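Local atomic coordinates of designed helical repeat protein (Synthetic construct, PDB entry 5CWF), a protein that has no known natural function but was designed computationally as a helical repeat protein, stacking tandem antiparallel helix pairs into one continuous scaffold. Residues 63-69 against 110-115; 114-120 against 158-164; 147-151 against 166-170. All coordinates share one frame; numbering follows the deposited sequence. Where two conformers were deposited one is given.

Interaction 1: 63-69 against 110-115; sequences LAAKNND and AKNNDD. With CA (calcium ion), chain L.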
loop_
_atom_site.group_PDB
_atom_site.type_symbol
_atom_site.label_atom_id
_atom_site.label_comp_id
_atom_site.label_asym_id
_atom_site.label_seq_id
_atom_site.Cartn_x
_atom_site.Cartn_y
_atom_site.Cartn_z
ATOM N N LEU A 63 4.054 8.518 6.677
ATOM C CA LEU A 63 4.367 8.066 8.024
ATOM C C LEU A 63 5.531 7.091 8.056
ATOM O O LEU A 63 6.344 7.126 8.993
ATOM C CB LEU A 63 3.154 7.400 8.683
ATOM C CG LEU A 63 2.030 8.315 9.125
ATOM C CD1 LEU A 63 0.880 7.465 9.634
ATOM C CD2 LEU A 63 2.493 9.307 10.178
ATOM N N ALA A 64 5.618 6.232 7.046
ATOM C CA ALA A 64 6.713 5.279 6.975
ATOM C C ALA A 64 8.023 6.010 6.741
ATOM O O ALA A 64 9.053 5.665 7.322
ATOM C CB ALA A 64 6.475 4.264 5.896
ATOM N N ALA A 65 7.989 7.051 5.919
ATOM C CA ALA A 65 9.221 7.796 5.669
ATOM C C ALA A 65 9.693 8.444 6.974
ATOM O O ALA A 65 10.887 8.569 7.222
ATOM C CB ALA A 65 9.016 8.847 4.614
ATOM N N LYS A 66 8.744 8.808 7.822
ATOM C CA LYS A 66 9.074 9.468 9.079
ATOM C C LYS A 66 9.412 8.485 10.193
ATOM O O LYS A 66 10.304 8.745 10.998
ATOM C CB LYS A 66 7.884 10.331 9.500
ATOM C CG LYS A 66 8.039 11.079 10.807
ATOM C CD LYS A 66 6.908 12.085 10.971
ATOM C CE LYS A 66 6.473 12.219 12.427
ATOM N NZ LYS A 66 5.659 11.051 12.898
ATOM N N ASN A 67 8.703 7.362 10.239
ATOM C CA ASN A 67 8.799 6.444 11.366
ATOM C C ASN A 67 9.765 5.289 11.177
ATOM O O ASN A 67 10.389 4.846 12.134
ATOM C CB ASN A 67 7.414 5.871 11.704
ATOM C CG ASN A 67 6.490 6.908 12.330
ATOM O OD1 ASN A 67 6.941 7.946 12.802
ATOM N ND2 ASN A 67 5.195 6.616 12.360
ATOM N N ASN A 68 9.871 4.770 9.964
ATOM C CA ASN A 68 10.583 3.509 9.775
ATOM C C ASN A 68 12.010 3.634 9.232
ATOM O O ASN A 68 12.408 4.677 8.725
ATOM C CB ASN A 68 9.760 2.605 8.860
ATOM C CG ASN A 68 8.427 2.238 9.472
ATOM O OD1 ASN A 68 7.385 2.745 9.065
ATOM N ND2 ASN A 68 8.455 1.369 10.476
ATOM N N ASP A 69 12.759 2.544 9.376
ATOM C CA ASP A 69 14.059 2.357 8.739
ATOM C C ASP A 69 13.977 2.631 7.236
ATOM O O ASP A 69 12.921 2.428 6.637
ATOM C CB ASP A 69 14.533 0.929 8.984
ATOM C CG ASP A 69 15.886 0.645 8.379
ATOM O OD1 ASP A 69 16.793 1.484 8.521
ATOM O OD2 ASP A 69 16.032 -0.426 7.749
ATOM N N ALA A 110 2.607 1.484 9.429
ATOM C CA ALA A 110 3.535 2.631 9.419
ATOM C C ALA A 110 3.358 3.513 10.660
ATOM O O ALA A 110 4.307 4.181 11.099
ATOM C CB ALA A 110 3.327 3.479 8.157
ATOM N N LYS A 111 2.150 3.522 11.212
ATOM C CA LYS A 111 1.830 4.374 12.357
ATOM C C LYS A 111 2.254 3.747 13.683
ATOM O O LYS A 111 2.551 4.453 14.657
ATOM C CB LYS A 111 0.313 4.658 12.368
ATOM C CG LYS A 111 -0.178 5.625 13.426
ATOM C CD LYS A 111 -1.694 5.839 13.343
ATOM C CE LYS A 111 -2.125 6.480 12.022
ATOM N NZ LYS A 111 -3.593 6.769 11.976
ATOM N N ASN A 112 2.346 2.425 13.702
ATOM C CA ASN A 112 2.663 1.713 14.933
ATOM C C ASN A 112 4.158 1.694 15.251
ATOM O O ASN A 112 4.564 1.163 16.282
ATOM C CB ASN A 112 2.108 0.290 14.861
ATOM C CG ASN A 112 0.606 0.233 15.136
ATOM O OD1 ASN A 112 0.002 1.211 15.584
ATOM N ND2 ASN A 112 -0.004 -0.909 14.850
ATOM N N ASN A 113 4.983 2.247 14.362
ATOM C CA ASN A 113 6.416 2.368 14.634
ATOM C C ASN A 113 7.198 1.054 14.870
ATOM O O ASN A 113 8.190 1.060 15.606
ATOM C CB ASN A 113 6.641 3.286 15.843
ATOM C CG ASN A 113 7.570 4.457 15.523
ATOM O OD1 ASN A 113 8.616 4.283 14.887
ATOM N ND2 ASN A 113 7.237 5.637 16.049
ATOM N N ASP A 114 6.692 -0.079 14.387
ATOM C CA ASP A 114 7.444 -1.345 14.444
ATOM C C ASP A 114 7.999 -1.771 13.063
ATOM O O ASP A 114 7.222 -2.088 12.152
ATOM C CB ASP A 114 6.554 -2.441 15.055
ATOM C CG ASP A 114 7.296 -3.752 15.280
ATOM O OD1 ASP A 114 8.098 -4.183 14.427
ATOM O OD2 ASP A 114 7.129 -4.329 16.371
ATOM N N ASP A 115 9.326 -1.758 12.887
ATOM C CA ASP A 115 9.911 -2.039 11.562
ATOM C C ASP A 115 9.631 -3.443 11.028
ATOM O O ASP A 115 9.485 -3.616 9.820
ATOM C CB ASP A 115 11.434 -1.848 11.555
ATOM C CG ASP A 115 11.861 -0.392 11.545
ATOM O OD1 ASP A 115 11.108 0.468 11.048
ATOM O OD2 ASP A 115 12.991 -0.109 11.982
HETATM CA CA CA L . 10.945 4.330 14.249
HETATM O O HOH W 1 3.197 7.371 14.448
HETATM O O HOH W 2 6.047 1.552 11.566
HETATM O O HOH W 3 10.621 6.478 15.038
#
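N67 carries the polar side of this contact, its amide reaching across to the last turn of helix 93-111. N67 ND2 donates to A110 O at 2.9 Å in an almost straight bond (176°) that lies in the plane of the amide. The side chain gets there because CG sits beside the backbone N, anti to the carbonyl carbon (chi1 -71°). Water 1 takes another hydrogen from N67 ND2 and donates to K111 O, so one amide nitrogen serves two carbonyls at a helix end, one of them through water. The amides of N67 and N113 are loosely stacked, their planes 27° apart. The backbone oxygen N67 O and the side-chain N113 OD1 both bind a calcium ion, at 2.2 and 2.4 Å, which water 3 also ligates; the metal thus bridges the C-terminal end of helix 48-67 and the turn after helix 93-111.

D115 OD1 makes a second polar link. It accepts from N68 ND2 (2.9 Å) through its anti lone pair and from D69 N (3.1 Å) on the syn side, out of the carboxylate plane; these two bonds fix the loop after helix 48-67 against the start of helix 115-134.

Beneath the loops the packing is apolar and close: A110 CB meets both L63 CB and A64 CB at 4.0 Å, while L63 CD1 lies against the aliphatic part of K111. Helices 48-67 and 93-111 therefore sit side by side at their C-terminal ends, with I76 of helix 70-89 covering A64, N68 and A110, and V72 of that helix touching D115.

Interaction 2: 114-120 against 158-164; sequences DDEVARE and NDDETAR. With CA (calcium ion), chain J.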
loop_
_atom_site.group_PDB
_atom_site.type_symbol
_atom_site.label_atom_id
_atom_site.label_comp_id
_atom_site.label_asym_id
_atom_site.label_seq_id
_atom_site.Cartn_x
_atom_site.Cartn_y
_atom_site.Cartn_z
ATOM N N ASP A 114 6.692 -0.079 14.387
ATOM C CA ASP A 114 7.444 -1.345 14.444
ATOM C C ASP A 114 7.999 -1.771 13.063
ATOM O O ASP A 114 7.222 -2.088 12.152
ATOM C CB ASP A 114 6.554 -2.441 15.055
ATOM C CG ASP A 114 7.296 -3.752 15.280
ATOM O OD1 ASP A 114 8.098 -4.183 14.427
ATOM O OD2 ASP A 114 7.129 -4.329 16.371
ATOM N N ASP A 115 9.326 -1.758 12.887
ATOM C CA ASP A 115 9.911 -2.039 11.562
ATOM C C ASP A 115 9.631 -3.443 11.028
ATOM O O ASP A 115 9.485 -3.616 9.820
ATOM C CB ASP A 115 11.434 -1.848 11.555
ATOM C CG ASP A 115 11.861 -0.392 11.545
ATOM O OD1 ASP A 115 11.108 0.468 11.048
ATOM O OD2 ASP A 115 12.991 -0.109 11.982
ATOM N N GLU A 116 9.599 -4.446 11.900
ATOM C CA GLU A 116 9.409 -5.826 11.450
ATOM C C GLU A 116 7.970 -6.023 11.002
ATOM O O GLU A 116 7.700 -6.655 9.976
ATOM C CB GLU A 116 9.801 -6.824 12.560
ATOM C CG GLU A 116 9.627 -8.318 12.207
ATOM C CD GLU A 116 10.874 -8.934 11.582
ATOM O OE1 GLU A 116 11.510 -8.258 10.741
ATOM O OE2 GLU A 116 11.224 -10.088 11.945
ATOM N N VAL A 117 7.027 -5.472 11.761
ATOM C CA VAL A 117 5.625 -5.560 11.378
ATOM C C VAL A 117 5.366 -4.775 10.096
ATOM O O VAL A 117 4.679 -5.253 9.192
ATOM C CB VAL A 117 4.718 -5.062 12.527
ATOM C CG1 VAL A 117 3.275 -4.894 12.064
ATOM C CG2 VAL A 117 4.815 -6.030 13.697
ATOM N N ALA A 118 5.942 -3.582 9.992
ATOM C CA ALA A 118 5.722 -2.761 8.815
ATOM C C ALA A 118 6.222 -3.500 7.584
ATOM O O ALA A 118 5.552 -3.523 6.548
ATOM C CB ALA A 118 6.407 -1.429 8.968
ATOM N N ARG A 119 7.391 -4.127 7.698
ATOM C CA ARG A 119 7.947 -4.863 6.568
ATOM C C ARG A 119 7.069 -6.047 6.165
ATOM O O ARG A 119 6.869 -6.295 4.979
ATOM C CB ARG A 119 9.346 -5.369 6.908
ATOM C CG ARG A 119 9.869 -6.418 5.932
ATOM C CD ARG A 119 11.358 -6.721 6.147
ATOM N NE ARG A 119 12.220 -5.605 5.761
ATOM C CZ ARG A 119 13.547 -5.611 5.869
ATOM N NH1 ARG A 119 14.177 -6.675 6.351
ATOM N NH2 ARG A 119 14.249 -4.552 5.492
ATOM N N GLU A 120 6.566 -6.797 7.136
ATOM C CA GLU A 120 5.793 -7.995 6.812
ATOM C C GLU A 120 4.383 -7.653 6.312
ATOM O O GLU A 120 3.834 -8.365 5.490
ATOM C CB GLU A 120 5.697 -8.942 7.999
ATOM C CG GLU A 120 7.035 -9.543 8.486
ATOM C CD GLU A 120 7.915 -10.158 7.396
ATOM O OE1 GLU A 120 7.405 -10.585 6.351
ATOM O OE2 GLU A 120 9.131 -10.304 7.637
ATOM N N ASN A 158 -0.327 -5.965 15.726
ATOM C CA ASN A 158 1.132 -5.878 15.635
ATOM C C ASN A 158 1.751 -7.276 15.519
ATOM O O ASN A 158 2.636 -7.642 16.269
ATOM C CB ASN A 158 1.714 -5.112 16.835
ATOM C CG ASN A 158 2.980 -4.338 16.471
ATOM O OD1 ASN A 158 3.033 -3.633 15.451
ATOM N ND2 ASN A 158 4.010 -4.485 17.287
ATOM N N ASP A 159 1.212 -8.070 14.600
ATOM C CA ASP A 159 1.494 -9.504 14.528
ATOM C C ASP A 159 2.254 -9.850 13.239
ATOM O O ASP A 159 1.636 -10.130 12.202
ATOM C CB ASP A 159 0.173 -10.271 14.631
ATOM C CG ASP A 159 0.352 -11.776 14.662
ATOM O OD1 ASP A 159 1.481 -12.274 14.466
ATOM O OD2 ASP A 159 -0.665 -12.466 14.887
ATOM N N ASP A 160 3.582 -9.816 13.309
ATOM C CA ASP A 160 4.417 -10.025 12.118
ATOM C C ASP A 160 4.392 -11.484 11.671
ATOM O O ASP A 160 4.467 -11.769 10.481
ATOM C CB ASP A 160 5.880 -9.570 12.363
ATOM C CG ASP A 160 6.526 -10.169 13.633
ATOM O OD1 ASP A 160 5.932 -10.101 14.725
ATOM O OD2 ASP A 160 7.665 -10.680 13.545
ATOM N N GLU A 161 4.254 -12.408 12.619
ATOM C CA GLU A 161 4.223 -13.828 12.286
ATOM C C GLU A 161 2.985 -14.147 11.429
ATOM O O GLU A 161 3.059 -14.851 10.414
ATOM C CB GLU A 161 4.262 -14.678 13.572
ATOM C CG GLU A 161 5.621 -14.645 14.317
ATOM C CD GLU A 161 5.816 -13.437 15.255
ATOM O OE1 GLU A 161 4.827 -12.719 15.537
ATOM O OE2 GLU A 161 6.968 -13.222 15.733
ATOM N N THR A 162 1.841 -13.614 11.828
ATOM C CA THR A 162 0.610 -13.835 11.071
ATOM C C THR A 162 0.676 -13.142 9.705
ATOM O O THR A 162 0.216 -13.687 8.708
ATOM C CB THR A 162 -0.610 -13.354 11.885
ATOM O OG1 THR A 162 -0.693 -14.135 13.081
ATOM C CG2 THR A 162 -1.901 -13.514 11.103
ATOM N N ALA A 163 1.287 -11.966 9.645
ATOM C CA ALA A 163 1.450 -11.303 8.348
ATOM C C ALA A 163 2.219 -12.203 7.364
ATOM O O ALA A 163 1.818 -12.368 6.201
ATOM C CB ALA A 163 2.156 -9.974 8.523
ATOM N N ARG A 164 3.296 -12.823 7.833
ATOM C CA ARG A 164 4.093 -13.690 6.963
ATOM C C ARG A 164 3.286 -14.896 6.484
ATOM O O ARG A 164 3.420 -15.317 5.344
ATOM C CB ARG A 164 5.380 -14.146 7.670
ATOM C CG ARG A 164 6.447 -13.048 7.717
ATOM C CD ARG A 164 7.822 -13.578 8.201
ATOM N NE ARG A 164 7.828 -13.986 9.597
ATOM C CZ ARG A 164 8.174 -13.217 10.629
ATOM N NH1 ARG A 164 8.623 -11.978 10.466
ATOM N NH2 ARG A 164 8.110 -13.719 11.838
HETATM CA CA CA J . 6.238 -10.985 16.893
HETATM O O HOH W 4 4.034 -10.209 17.236
#
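E120 meets R164 and A163 across two helix starts that run nearly parallel, their axes at 16° and 8.7 Å apart at closest approach. From the backbone outward, E120 CB rests on A163 CB at 3.7 Å. E120 CG, placed beside the backbone N, approaches both D160 and R164, and the bend at chi2 (-50°) folds the chain back so that CD lies along the aliphatic part of the arginine. At the tip the two oxygens divide: OE1 abuts R164 CG, whereas OE2 faces the guanidinium edge and takes a weak hydrogen bond from R164 NH1 at 3.3 Å, part of a salt bridge. The carboxylate stands almost perpendicular to the guanidinium plane, 83° apart.

The same NH1 is in salt-bridge range of E116 OE2 and D160 OD2, each at 3.5 Å, the bond to D160 being weak, and so lies amid three carboxylates in a salt-bridge network, which probably offsets the repulsion between E116 and D160. The other oxygen of D160, OD1, binds a calcium ion at 2.4 Å; E161 ligates this ion through both carboxylate oxygens, and water 4 links it to N158 O.

Toward the loop, V117 CG2 packs on N158 OD1 and D160 CB. N158 ND2 donates to D114 OD2 at 3.3 Å from above the carboxylate plane, while D114 OD1 caps helix 115-134 by accepting from V117 N. N158, with positive phi, is the C-prime residue of the Schellman motif that ends helix 138-156. Helices 115-134 and 160-176 lie side by side, and helix 70-89 flanks the first through V72 and I76, which touch A118.

Interaction 3: 147-151 against 166-170; sequences LAKRV and IARQA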
loop_
_atom_site.group_PDB
_atom_site.type_symbol
_atom_site.label_atom_id
_atom_site.label_comp_id
_atom_site.label_asym_id
_atom_site.label_seq_id
_atom_site.Cartn_x
_atom_site.Cartn_y
_atom_site.Cartn_z
ATOM N N LEU A 147 -8.260 -12.364 2.648
ATOM C CA LEU A 147 -6.867 -12.290 3.086
ATOM C C LEU A 147 -6.457 -10.870 3.474
ATOM O O LEU A 147 -5.748 -10.679 4.449
ATOM C CB LEU A 147 -5.938 -12.810 2.009
ATOM C CG LEU A 147 -6.024 -14.296 1.683
ATOM C CD1 LEU A 147 -4.892 -14.635 0.728
ATOM C CD2 LEU A 147 -5.925 -15.158 2.935
ATOM N N ALA A 148 -6.931 -9.884 2.724
ATOM C CA ALA A 148 -6.640 -8.482 3.003
ATOM C C ALA A 148 -7.221 -8.041 4.339
ATOM O O ALA A 148 -6.619 -7.260 5.070
ATOM C CB ALA A 148 -7.184 -7.603 1.856
ATOM N N LYS A 149 -8.406 -8.554 4.654
ATOM C CA LYS A 149 -9.035 -8.284 5.938
ATOM C C LYS A 149 -8.162 -8.845 7.058
ATOM O O LYS A 149 -8.041 -8.258 8.139
ATOM C CB LYS A 149 -10.425 -8.927 6.014
ATOM C CG LYS A 149 -11.522 -8.291 5.161
ATOM C CD LYS A 149 -11.524 -6.779 5.198
ATOM C CE LYS A 149 -12.769 -6.235 4.501
ATOM N NZ LYS A 149 -12.602 -4.851 3.979
ATOM N N ARG A 150 -7.546 -9.995 6.804
ATOM C CA ARG A 150 -6.668 -10.609 7.815
ATOM C C ARG A 150 -5.351 -9.845 7.975
ATOM O O ARG A 150 -4.816 -9.763 9.081
ATOM C CB ARG A 150 -6.398 -12.063 7.452
ATOM C CG ARG A 150 -7.635 -12.915 7.599
ATOM C CD ARG A 150 -7.428 -14.343 7.131
ATOM N NE ARG A 150 -6.302 -14.988 7.800
ATOM C CZ ARG A 150 -5.573 -15.963 7.263
ATOM N NH1 ARG A 150 -5.877 -16.444 6.067
ATOM N NH2 ARG A 150 -4.555 -16.482 7.938
ATOM N N VAL A 151 -4.858 -9.252 6.892
ATOM C CA VAL A 151 -3.653 -8.428 6.957
ATOM C C VAL A 151 -3.916 -7.205 7.834
ATOM O O VAL A 151 -3.102 -6.849 8.697
ATOM C CB VAL A 151 -3.208 -7.969 5.546
ATOM C CG1 VAL A 151 -2.031 -6.986 5.637
ATOM C CG2 VAL A 151 -2.805 -9.161 4.709
ATOM N N ILE A 166 0.031 -14.993 6.000
ATOM C CA ILE A 166 -0.929 -14.542 4.988
ATOM C C ILE A 166 -0.202 -14.363 3.652
ATOM O O ILE A 166 -0.739 -14.694 2.615
ATOM C CB ILE A 166 -1.628 -13.233 5.390
ATOM C CG1 ILE A 166 -2.512 -13.442 6.626
ATOM C CG2 ILE A 166 -2.491 -12.702 4.254
ATOM C CD1 ILE A 166 -2.823 -12.154 7.362
ATOM N N ALA A 167 1.028 -13.867 3.681
ATOM C CA ALA A 167 1.791 -13.686 2.445
ATOM C C ALA A 167 2.028 -15.012 1.739
ATOM O O ALA A 167 1.921 -15.089 0.502
ATOM C CB ALA A 167 3.130 -12.996 2.730
ATOM N N ARG A 168 2.364 -16.043 2.511
ATOM C CA ARG A 168 2.551 -17.384 1.946
ATOM C C ARG A 168 1.253 -17.951 1.372
ATOM O O ARG A 168 1.261 -18.558 0.308
ATOM C CB ARG A 168 3.108 -18.370 2.978
ATOM C CG ARG A 168 4.568 -18.135 3.392
ATOM C CD ARG A 168 5.040 -19.174 4.421
ATOM N NE ARG A 168 4.357 -19.077 5.708
ATOM C CZ ARG A 168 4.897 -18.597 6.828
ATOM N NH1 ARG A 168 6.155 -18.165 6.855
ATOM N NH2 ARG A 168 4.174 -18.565 7.938
ATOM N N GLN A 169 0.145 -17.777 2.085
ATOM C CA GLN A 169 -1.147 -18.258 1.589
ATOM C C GLN A 169 -1.567 -17.529 0.316
ATOM O O GLN A 169 -2.117 -18.139 -0.596
ATOM C CB GLN A 169 -2.243 -18.086 2.641
ATOM C CG GLN A 169 -2.129 -19.007 3.836
ATOM C CD GLN A 169 -3.099 -18.627 4.943
ATOM O OE1 GLN A 169 -4.117 -17.982 4.688
ATOM N NE2 GLN A 169 -2.790 -19.020 6.175
ATOM N N ALA A 170 -1.290 -16.230 0.229
ATOM C CA ALA A 170 -1.621 -15.502 -0.991
ATOM C C ALA A 170 -0.797 -16.033 -2.174
ATOM O O ALA A 170 -1.341 -16.227 -3.262
ATOM C CB ALA A 170 -1.412 -14.016 -0.822
#
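Helices 138-156 and 160-176 run antiparallel here, at 166° between their directions, with the axes of 147-151 and 166-170 approaching to 10.5 Å. The nearest backbone pair is L147 and I166, whose CA atoms are 6.6 Å apart. I166 points into the interface. Its two branches go to different places: CG2 meets V151 CG2 at 3.6 Å, while CD1 reaches over to the backbone of the other helix, 3.5 Å from R150 C. L147 reaches back from the opposite helix, laying CD1 against A170 CA and CB and placing CD2 3.8 Å from Q169 OE1.

On the outer side, R150 and Q169 cross at about a right angle. The arginine chain starts with CG beside the backbone N and bends at chi3 (55°), which lays its guanidinium above I166 CG1, 3.8 Å below one face. R150 NH1 then donates to Q169 OE1 at 2.7 Å, meeting a lone pair of that oxygen in the carbonyl plane, with an N-H...O angle of 160°. The amide's other end is occupied too, for Q169 NE2 is hydrogen-bonded to the carboxylate of E165 (OE2).

I128 of helix 115-134 packs on L147, V151 and A170. The chemistry is that of an apolar helix interface with a polar margin: aliphatic carbons make up the interior, and a short neutral-to-charged hydrogen bond spans its rim, where E165 probably helps to orient the glutamine amide.

Overall arrangement
The three contacts follow the helix array toward the C terminus. Interaction 1 joins helices 48-67 and 93-111 through their C-terminal ends and loops and reaches the first residue of helix 115-134; interaction 2, about 12 Å away between centres, joins the starts of helices 115-134 and 160-176. The two touch where N68 packs on A118. Interaction 3, about 12 Å from interaction 2 and about 21 Å from interaction 1 between centres, shares helix 160-176 with interaction 2. Interaction 1 comes first along the chain, its last residues, D114 and D115, being the first of interaction 2; the segments of interactions 2 and 3 alternate. These contacts are consistent with the repeating, side-by-side helix build of the design.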